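Local coordinates for outer membrane protein YopM (Yersinia pestis, PDB 1JL5) that probably acts as a leucine-rich repeat effector that alters host cell physiology and promotes bacterial survival in host tissues, at residues 181-186 against 203-208; 222-227 against 244-249. All blocks are in the same frame, centred on the assembly; numbering follows the deposited sequence.

How the interactions relate
The segments of interactions 1 and 2 come from four successive repeats, LRR 6 to LRR 9, of one solenoid. Each interaction joins two neighbouring turns, and their centres lie about 9 Å apart. Segments 203-208 and 222-227 also touch, which makes the series continuous. Asn204 N lies 2.7 Å from Gly223 O, a probable hydrogen bond. One asparagine pattern recurs: Asn205 OD1 accepts from Leu185 N, Asn225 OD1 from Leu207 N and Asn247 OD1 from Leu227 N. Interaction 2 carries the calcium ligand Asn246. The side chain of Asn204 in interaction 1 is about 7 Å from that of Asn246. Both interactions also reach the second subunit.

Interaction 1: residues 181-186 against 203-208; sequences GNNQLE and DNNSLK
Asn205 CG stands anti to the carbonyl carbon, beside the backbone N (chi1 -82°), and Leu185 CG takes the same position on its own residue. The two side chains lie side by side and point the same way. They join adjacent turns of a leucine-rich repeat solenoid, LRR 6 and LRR 7. Each segment follows the short parallel strand of its repeat. Asn183 and Leu185 in one turn match Asn205 and Leu207 in the next.

The amide of Asn205 does much of the joining. Asn205 OD1 accepts from Leu185 N at 3.1 Å, with an N-H...O angle of 158°. Asn183 N adds a weak, bent bond to the same oxygen. OD1 is modelled too close to Asn183 CB, so its exact place is less sure. The ND2 group donates to Ala202 O and Ala180 O, next to the segments. Asn183 repeats the pattern one turn back: its ND2 binds Val160 O and Ala180 O, and its OD1 accepts from Leu165 N. Both buried amides thus have partners at each end.

Leu185 O accepts from Ser206 N at 2.6 Å, so both backbone polar atoms of this leucine are used across the contact. Leu185 CB packs on Leu207 CD2 at 3.9 Å.

At the start of the segments, Asn182 N donates to Asp203 O, whose exact place is less sure. Asn182 CB lies 4.0 Å from Asn204 CB, but their amide planes are 66° apart and do not stack. Asn204 ND2 instead donates to Asp203 OD2 at 2.7 Å. The nearest atom of the Asn182 side chain comes within about 3 Å of a bound calcium ion. Ser206 OG is hydrogen-bonded to His348 of the second subunit and to a water at 2.6 Å; that water also donates to Asn183 O at 3.3 Å.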
ATOM      1  N   GLY A 181      22.037  10.482  12.623  1.00 24.85           N
ATOM      2  CA  GLY A 181      21.324  10.280  11.386  1.00 26.37           C
ATOM      3  C   GLY A 181      20.252  11.329  11.201  1.00 27.47           C
ATOM      4  O   GLY A 181      19.842  11.997  12.148  1.00 26.71           O
ATOM      5  N   ASN A 182      19.804  11.470   9.961  1.00 28.14           N
ATOM      6  CA  ASN A 182      18.766  12.418   9.615  1.00 29.13           C
ATOM      7  C   ASN A 182      19.111  13.818  10.076  1.00 29.63           C
ATOM      8  O   ASN A 182      18.387  14.451  10.846  1.00 28.70           O
ATOM      9  CB  ASN A 182      17.426  11.988  10.204  1.00 33.60           C
ATOM     10  CG  ASN A 182      16.251  12.637   9.494  1.00 39.10           C
ATOM     11  OD1 ASN A 182      15.121  12.615   9.987  1.00 41.33           O
ATOM     12  ND2 ASN A 182      16.511  13.212   8.321  1.00 39.85           N
ATOM     13  N   ASN A 183      20.253  14.282   9.611  1.00 28.08           N
ATOM     14  CA  ASN A 183      20.709  15.617   9.903  1.00 27.96           C
ATOM     15  C   ASN A 183      21.140  16.145   8.555  1.00 28.60           C
ATOM     16  O   ASN A 183      20.683  15.646   7.530  1.00 30.32           O
ATOM     17  CB  ASN A 183      21.863  15.584  10.901  1.00 26.85           C
ATOM     18  CG  ASN A 183      21.375  15.637  12.333  1.00 26.66           C
ATOM     19  OD1 ASN A 183      20.935  16.682  12.797  1.00 25.61           O
ATOM     20  ND2 ASN A 183      21.420  14.508  13.026  1.00 24.83           N
ATOM     21  N   GLN A 184      22.012  17.138   8.539  1.00 29.38           N
ATOM     22  CA  GLN A 184      22.461  17.697   7.276  1.00 30.02           C
ATOM     23  C   GLN A 184      23.973  17.654   7.278  1.00 29.09           C
ATOM     24  O   GLN A 184      24.645  18.527   6.735  1.00 30.23           O
ATOM     25  CB  GLN A 184      21.941  19.125   7.148  1.00 32.64           C
ATOM     26  CG  GLN A 184      20.431  19.195   7.305  1.00 37.40           C
ATOM     27  CD  GLN A 184      19.922  20.587   7.622  1.00 42.59           C
ATOM     28  OE1 GLN A 184      18.724  20.788   7.828  1.00 46.67           O
ATOM     29  NE2 GLN A 184      20.829  21.557   7.661  1.00 44.60           N
ATOM     30  N   LEU A 185      24.499  16.613   7.905  1.00 27.72           N
ATOM     31  CA  LEU A 185      25.931  16.438   7.994  1.00 27.84           C
ATOM     32  C   LEU A 185      26.505  16.165   6.619  1.00 28.85           C
ATOM     33  O   LEU A 185      26.026  15.300   5.888  1.00 27.44           O
ATOM     34  CB  LEU A 185      26.263  15.277   8.928  1.00 26.46           C
ATOM     35  CG  LEU A 185      25.686  15.388  10.342  1.00 26.34           C
ATOM     36  CD1 LEU A 185      26.066  14.150  11.141  1.00 23.35           C
ATOM     37  CD2 LEU A 185      26.207  16.656  11.015  1.00 26.18           C
ATOM     38  N   GLU A 186      27.525  16.927   6.262  1.00 30.52           N
ATOM     39  CA  GLU A 186      28.181  16.742   4.987  1.00 33.90           C
ATOM     40  C   GLU A 186      29.446  15.960   5.284  1.00 33.02           C
ATOM     41  O   GLU A 186      30.064  15.382   4.400  1.00 34.76           O
ATOM     42  CB  GLU A 186      28.497  18.094   4.364  1.00 37.16           C
ATOM     43  CG  GLU A 186      27.247  18.874   4.020  1.00 43.24           C
ATOM     44  CD  GLU A 186      27.552  20.220   3.416  1.00 47.15           C
ATOM     45  OE1 GLU A 186      28.218  20.257   2.359  1.00 49.62           O
ATOM     46  OE2 GLU A 186      27.125  21.239   4.001  1.00 50.93           O
ATOM     47  N   ASP A 203      23.102   7.874   9.054  1.00 22.06           N
ATOM     48  CA  ASP A 203      22.279   7.715   7.873  1.00 23.12           C
ATOM     49  C   ASP A 203      21.510   9.006   7.665  1.00 23.21           C
ATOM     50  O   ASP A 203      21.422   9.844   8.566  1.00 23.83           O
ATOM     51  CB  ASP A 203      21.279   6.590   8.081  1.00 22.01           C
ATOM     52  CG  ASP A 203      20.441   6.799   9.323  1.00 24.91           C
ATOM     53  OD1 ASP A 203      21.016   6.774  10.432  1.00 25.23           O
ATOM     54  OD2 ASP A 203      19.220   7.007   9.193  1.00 25.30           O
ATOM     55  N   ASN A 204      20.948   9.161   6.476  1.00 22.70           N
ATOM     56  CA  ASN A 204      20.151  10.332   6.175  1.00 22.46           C
ATOM     57  C   ASN A 204      20.848  11.635   6.487  1.00 22.58           C
ATOM     58  O   ASN A 204      20.358  12.462   7.247  1.00 21.93           O
ATOM     59  CB  ASN A 204      18.839  10.243   6.930  1.00 21.82           C
ATOM     60  CG  ASN A 204      17.957   9.161   6.385  1.00 23.32           C
ATOM     61  OD1 ASN A 204      17.333   9.337   5.344  1.00 25.22           O
ATOM     62  ND2 ASN A 204      17.916   8.020   7.065  1.00 22.32           N
ATOM     63  N   ASN A 205      22.013  11.791   5.890  1.00 22.19           N
ATOM     64  CA  ASN A 205      22.798  12.992   6.024  1.00 22.50           C
ATOM     65  C   ASN A 205      23.286  13.205   4.618  1.00 22.85           C
ATOM     66  O   ASN A 205      22.766  12.592   3.704  1.00 21.94           O
ATOM     67  CB  ASN A 205      23.943  12.761   6.996  1.00 21.72           C
ATOM     68  CG  ASN A 205      23.499  12.909   8.424  1.00 22.80           C
ATOM     69  OD1 ASN A 205      23.104  13.998   8.833  1.00 24.43           O
ATOM     70  ND2 ASN A 205      23.536  11.821   9.187  1.00 19.26           N
ATOM     71  N   SER A 206      24.263  14.071   4.427  1.00 23.87           N
ATOM     72  CA  SER A 206      24.769  14.274   3.083  1.00 25.43           C
ATOM     73  C   SER A 206      26.236  13.947   3.082  1.00 23.68           C
ATOM     74  O   SER A 206      27.050  14.651   2.495  1.00 24.67           O
ATOM     75  CB  SER A 206      24.517  15.710   2.633  1.00 25.24           C
ATOM     76  OG  SER A 206      23.127  15.895   2.425  1.00 28.17           O
ATOM     77  N   LEU A 207      26.567  12.858   3.760  1.00 24.34           N
ATOM     78  CA  LEU A 207      27.947  12.422   3.831  1.00 25.24           C
ATOM     79  C   LEU A 207      28.345  11.889   2.464  1.00 26.67           C
ATOM     80  O   LEU A 207      27.645  11.061   1.883  1.00 26.64           O
ATOM     81  CB  LEU A 207      28.093  11.322   4.879  1.00 24.67           C
ATOM     82  CG  LEU A 207      27.674  11.709   6.297  1.00 24.93           C
ATOM     83  CD1 LEU A 207      27.837  10.510   7.218  1.00 23.67           C
ATOM     84  CD2 LEU A 207      28.523  12.882   6.782  1.00 23.50           C
ATOM     85  N   LYS A 208      29.453  12.396   1.941  1.00 27.91           N
ATOM     86  CA  LYS A 208      29.948  11.934   0.659  1.00 31.26           C
ATOM     87  C   LYS A 208      30.939  10.840   1.001  1.00 30.36           C
ATOM     88  O   LYS A 208      31.151   9.904   0.230  1.00 31.23           O
ATOM     89  CB  LYS A 208      30.640  13.053  -0.108  1.00 32.87           C
ATOM     90  CG  LYS A 208      29.693  14.113  -0.623  1.00 36.97           C
ATOM     91  CD  LYS A 208      30.404  15.019  -1.605  1.00 39.34           C
ATOM     92  CE  LYS A 208      29.469  16.068  -2.172  1.00 41.15           C
ATOM     93  NZ  LYS A 208      30.154  16.904  -3.199  1.00 42.58           N
TER
HETATM   94  O   HOH W   1      21.391  16.225   4.363  1.00 45.97           O
HETATM   95  O   HOH W   2      31.500  13.487   3.580  1.00 32.64           O

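Interaction 2: residues 222-227 against 244-249; sequences AGNNIL and ADNNLL. With CA (calcium ion), chain B.
Asn246 lies alongside Asn224, and the two side chains point the same way; their amide planes stack, only 9° from parallel. This is a contact between neighbouring turns of the repeat solenoid, LRR 8 and LRR 9. Asn246 CB meets Asn224 OD1 at 3.3 Å. Next comes Asn246 CG, 3.7 Å from Asn224 ND2. At the tip the amide divides. Asn246 OD1 binds the calcium ion at 2.0 Å. Asn246 ND2 donates to Asp245 OD2 at 2.8 Å, on the anti lone pair of that oxygen. Asn246 ND2 also lies 3.4 Å from Asn224 ND2, but both are donors and do not bond. A water links the same carboxylate oxygen to Asn224 ND2. Three waters, Asp266 of the same chain and Asn326 of the second subunit also bind the metal.

A second asparagine ties the backbones. Asn247 ND2 donates to Ala222 O at 2.9 Å, almost straight (171°). Asn225 ND2 reaches that oxygen from the opposite face of its plane, and also donates to Ala202 O. Asn247 OD1 accepts from Leu227 N, although the oxygen's place is less sure. Leu248 N closes the far end on Leu227 O at 2.7 Å, and Leu248 CD1 packs on Ile226 CB at 3.8 Å.

Calcium on OD1 would polarise the Asn246 amide and probably make its N-H a stronger donor to Asp245.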
ATOM      1  N   ALA A 222      24.763   4.285   7.830  1.00 20.44           N
ATOM      2  CA  ALA A 222      25.009   5.527   7.121  1.00 21.61           C
ATOM      3  C   ALA A 222      24.282   5.491   5.801  1.00 20.74           C
ATOM      4  O   ALA A 222      24.746   6.038   4.801  1.00 22.96           O
ATOM      5  CB  ALA A 222      26.505   5.705   6.898  1.00 23.12           C
ATOM      6  N   GLY A 223      23.137   4.826   5.803  1.00 19.98           N
ATOM      7  CA  GLY A 223      22.352   4.750   4.599  1.00 19.51           C
ATOM      8  C   GLY A 223      21.802   6.125   4.306  1.00 21.34           C
ATOM      9  O   GLY A 223      21.791   7.010   5.169  1.00 18.85           O
ATOM     10  N   ASN A 224      21.358   6.319   3.075  1.00 21.90           N
ATOM     11  CA  ASN A 224      20.780   7.585   2.682  1.00 23.55           C
ATOM     12  C   ASN A 224      21.655   8.784   2.875  1.00 22.80           C
ATOM     13  O   ASN A 224      21.238   9.815   3.395  1.00 22.26           O
ATOM     14  CB  ASN A 224      19.461   7.802   3.393  1.00 27.72           C
ATOM     15  CG  ASN A 224      18.318   7.320   2.581  1.00 31.75           C
ATOM     16  OD1 ASN A 224      18.110   7.792   1.468  1.00 34.83           O
ATOM     17  ND2 ASN A 224      17.570   6.359   3.111  1.00 35.37           N
ATOM     18  N   ASN A 225      22.892   8.624   2.462  1.00 22.31           N
ATOM     19  CA  ASN A 225      23.839   9.700   2.492  1.00 22.14           C
ATOM     20  C   ASN A 225      24.189   9.784   1.026  1.00 21.76           C
ATOM     21  O   ASN A 225      23.399   9.373   0.178  1.00 23.20           O
ATOM     22  CB  ASN A 225      25.039   9.315   3.347  1.00 21.66           C
ATOM     23  CG  ASN A 225      24.832   9.676   4.792  1.00 21.62           C
ATOM     24  OD1 ASN A 225      24.771  10.849   5.129  1.00 23.48           O
ATOM     25  ND2 ASN A 225      24.692   8.677   5.648  1.00 21.05           N
ATOM     26  N   ILE A 226      25.349  10.317   0.711  1.00 23.29           N
ATOM     27  CA  ILE A 226      25.745  10.379  -0.679  1.00 23.94           C
ATOM     28  C   ILE A 226      27.160   9.855  -0.711  1.00 23.07           C
ATOM     29  O   ILE A 226      28.053  10.435  -1.316  1.00 24.19           O
ATOM     30  CB  ILE A 226      25.633  11.812  -1.228  1.00 25.07           C
ATOM     31  CG1 ILE A 226      26.238  12.811  -0.244  1.00 24.33           C
ATOM     32  CG2 ILE A 226      24.165  12.139  -1.474  1.00 25.69           C
ATOM     33  CD1 ILE A 226      26.026  14.261  -0.655  1.00 27.18           C
ATOM     34  N   LEU A 227      27.340   8.739  -0.013  1.00 23.59           N
ATOM     35  CA  LEU A 227      28.628   8.081   0.068  1.00 24.02           C
ATOM     36  C   LEU A 227      28.997   7.508  -1.280  1.00 25.05           C
ATOM     37  O   LEU A 227      28.295   6.648  -1.816  1.00 23.86           O
ATOM     38  CB  LEU A 227      28.582   6.968   1.110  1.00 23.02           C
ATOM     39  CG  LEU A 227      28.315   7.460   2.531  1.00 22.87           C
ATOM     40  CD1 LEU A 227      28.226   6.275   3.478  1.00 23.27           C
ATOM     41  CD2 LEU A 227      29.427   8.412   2.946  1.00 23.57           C
ATOM     42  N   ALA A 244      24.691   0.947   4.482  1.00 20.04           N
ATOM     43  CA  ALA A 244      25.193   1.985   3.597  1.00 19.01           C
ATOM     44  C   ALA A 244      24.233   2.015   2.424  1.00 18.41           C
ATOM     45  O   ALA A 244      24.592   2.338   1.294  1.00 20.69           O
ATOM     46  CB  ALA A 244      26.603   1.651   3.139  1.00 18.55           C
ATOM     47  N   ASP A 245      22.995   1.646   2.719  1.00 18.63           N
ATOM     48  CA  ASP A 245      21.943   1.630   1.728  1.00 18.00           C
ATOM     49  C   ASP A 245      21.749   3.052   1.250  1.00 19.53           C
ATOM     50  O   ASP A 245      22.186   4.003   1.897  1.00 18.48           O
ATOM     51  CB  ASP A 245      20.639   1.159   2.356  1.00 18.17           C
ATOM     52  CG  ASP A 245      20.251   1.999   3.558  1.00 21.41           C
ATOM     53  OD1 ASP A 245      20.919   1.873   4.606  1.00 22.28           O
ATOM     54  OD2 ASP A 245      19.298   2.799   3.453  1.00 21.99           O
ATOM     55  N   ASN A 246      21.102   3.190   0.103  1.00 18.32           N
ATOM     56  CA  ASN A 246      20.790   4.499  -0.419  1.00 18.65           C
ATOM     57  C   ASN A 246      21.932   5.472  -0.438  1.00 18.50           C
ATOM     58  O   ASN A 246      21.825   6.595   0.047  1.00 19.42           O
ATOM     59  CB  ASN A 246      19.628   5.076   0.369  1.00 16.84           C
ATOM     60  CG  ASN A 246      18.370   4.319   0.120  1.00 18.27           C
ATOM     61  OD1 ASN A 246      17.836   4.364  -0.983  1.00 18.51           O
ATOM     62  ND2 ASN A 246      17.895   3.591   1.123  1.00 17.87           N
ATOM     63  N   ASN A 247      23.035   5.030  -1.006  1.00 19.24           N
ATOM     64  CA  ASN A 247      24.183   5.884  -1.134  1.00 20.43           C
ATOM     65  C   ASN A 247      24.572   5.861  -2.587  1.00 19.86           C
ATOM     66  O   ASN A 247      23.743   5.572  -3.448  1.00 19.49           O
ATOM     67  CB  ASN A 247      25.307   5.397  -0.231  1.00 20.05           C
ATOM     68  CG  ASN A 247      25.145   5.897   1.182  1.00 21.28           C
ATOM     69  OD1 ASN A 247      25.183   7.102   1.419  1.00 21.32           O
ATOM     70  ND2 ASN A 247      24.941   4.986   2.125  1.00 18.40           N
ATOM     71  N   LEU A 248      25.825   6.173  -2.866  1.00 21.20           N
ATOM     72  CA  LEU A 248      26.295   6.194  -4.234  1.00 21.85           C
ATOM     73  C   LEU A 248      27.423   5.199  -4.373  1.00 21.93           C
ATOM     74  O   LEU A 248      28.404   5.446  -5.064  1.00 24.32           O
ATOM     75  CB  LEU A 248      26.771   7.598  -4.580  1.00 22.93           C
ATOM     76  CG  LEU A 248      25.643   8.620  -4.472  1.00 24.87           C
ATOM     77  CD1 LEU A 248      26.202  10.030  -4.590  1.00 25.89           C
ATOM     78  CD2 LEU A 248      24.625   8.340  -5.562  1.00 24.32           C
ATOM     79  N   LEU A 249      27.270   4.064  -3.708  1.00 21.34           N
ATOM     80  CA  LEU A 249      28.284   3.029  -3.751  1.00 21.86           C
ATOM     81  C   LEU A 249      28.251   2.265  -5.059  1.00 21.51           C
ATOM     82  O   LEU A 249      27.188   1.844  -5.509  1.00 22.13           O
ATOM     83  CB  LEU A 249      28.084   2.063  -2.590  1.00 19.60           C
ATOM     84  CG  LEU A 249      28.102   2.693  -1.199  1.00 19.11           C
ATOM     85  CD1 LEU A 249      27.911   1.599  -0.149  1.00 18.51           C
ATOM     86  CD2 LEU A 249      29.416   3.441  -0.985  1.00 18.73           C
TER
HETATM   87 CA    CA B2001      16.376   4.528  -2.394  1.00 18.84          CA
HETATM   88  O   HOH W   3      20.947   3.139   6.896  1.00 23.04           O
HETATM   89  O   HOH W   4      18.694   4.588   5.440  1.00 43.28           O
HETATM   90  O   HOH W   5      14.950   5.239  -0.845  1.00 24.95           O
HETATM   91  O   HOH W   6      15.536   2.499  -2.169  1.00 20.04           O
HETATM   92  O   HOH W   7      17.007   6.604  -3.225  1.00 22.45           O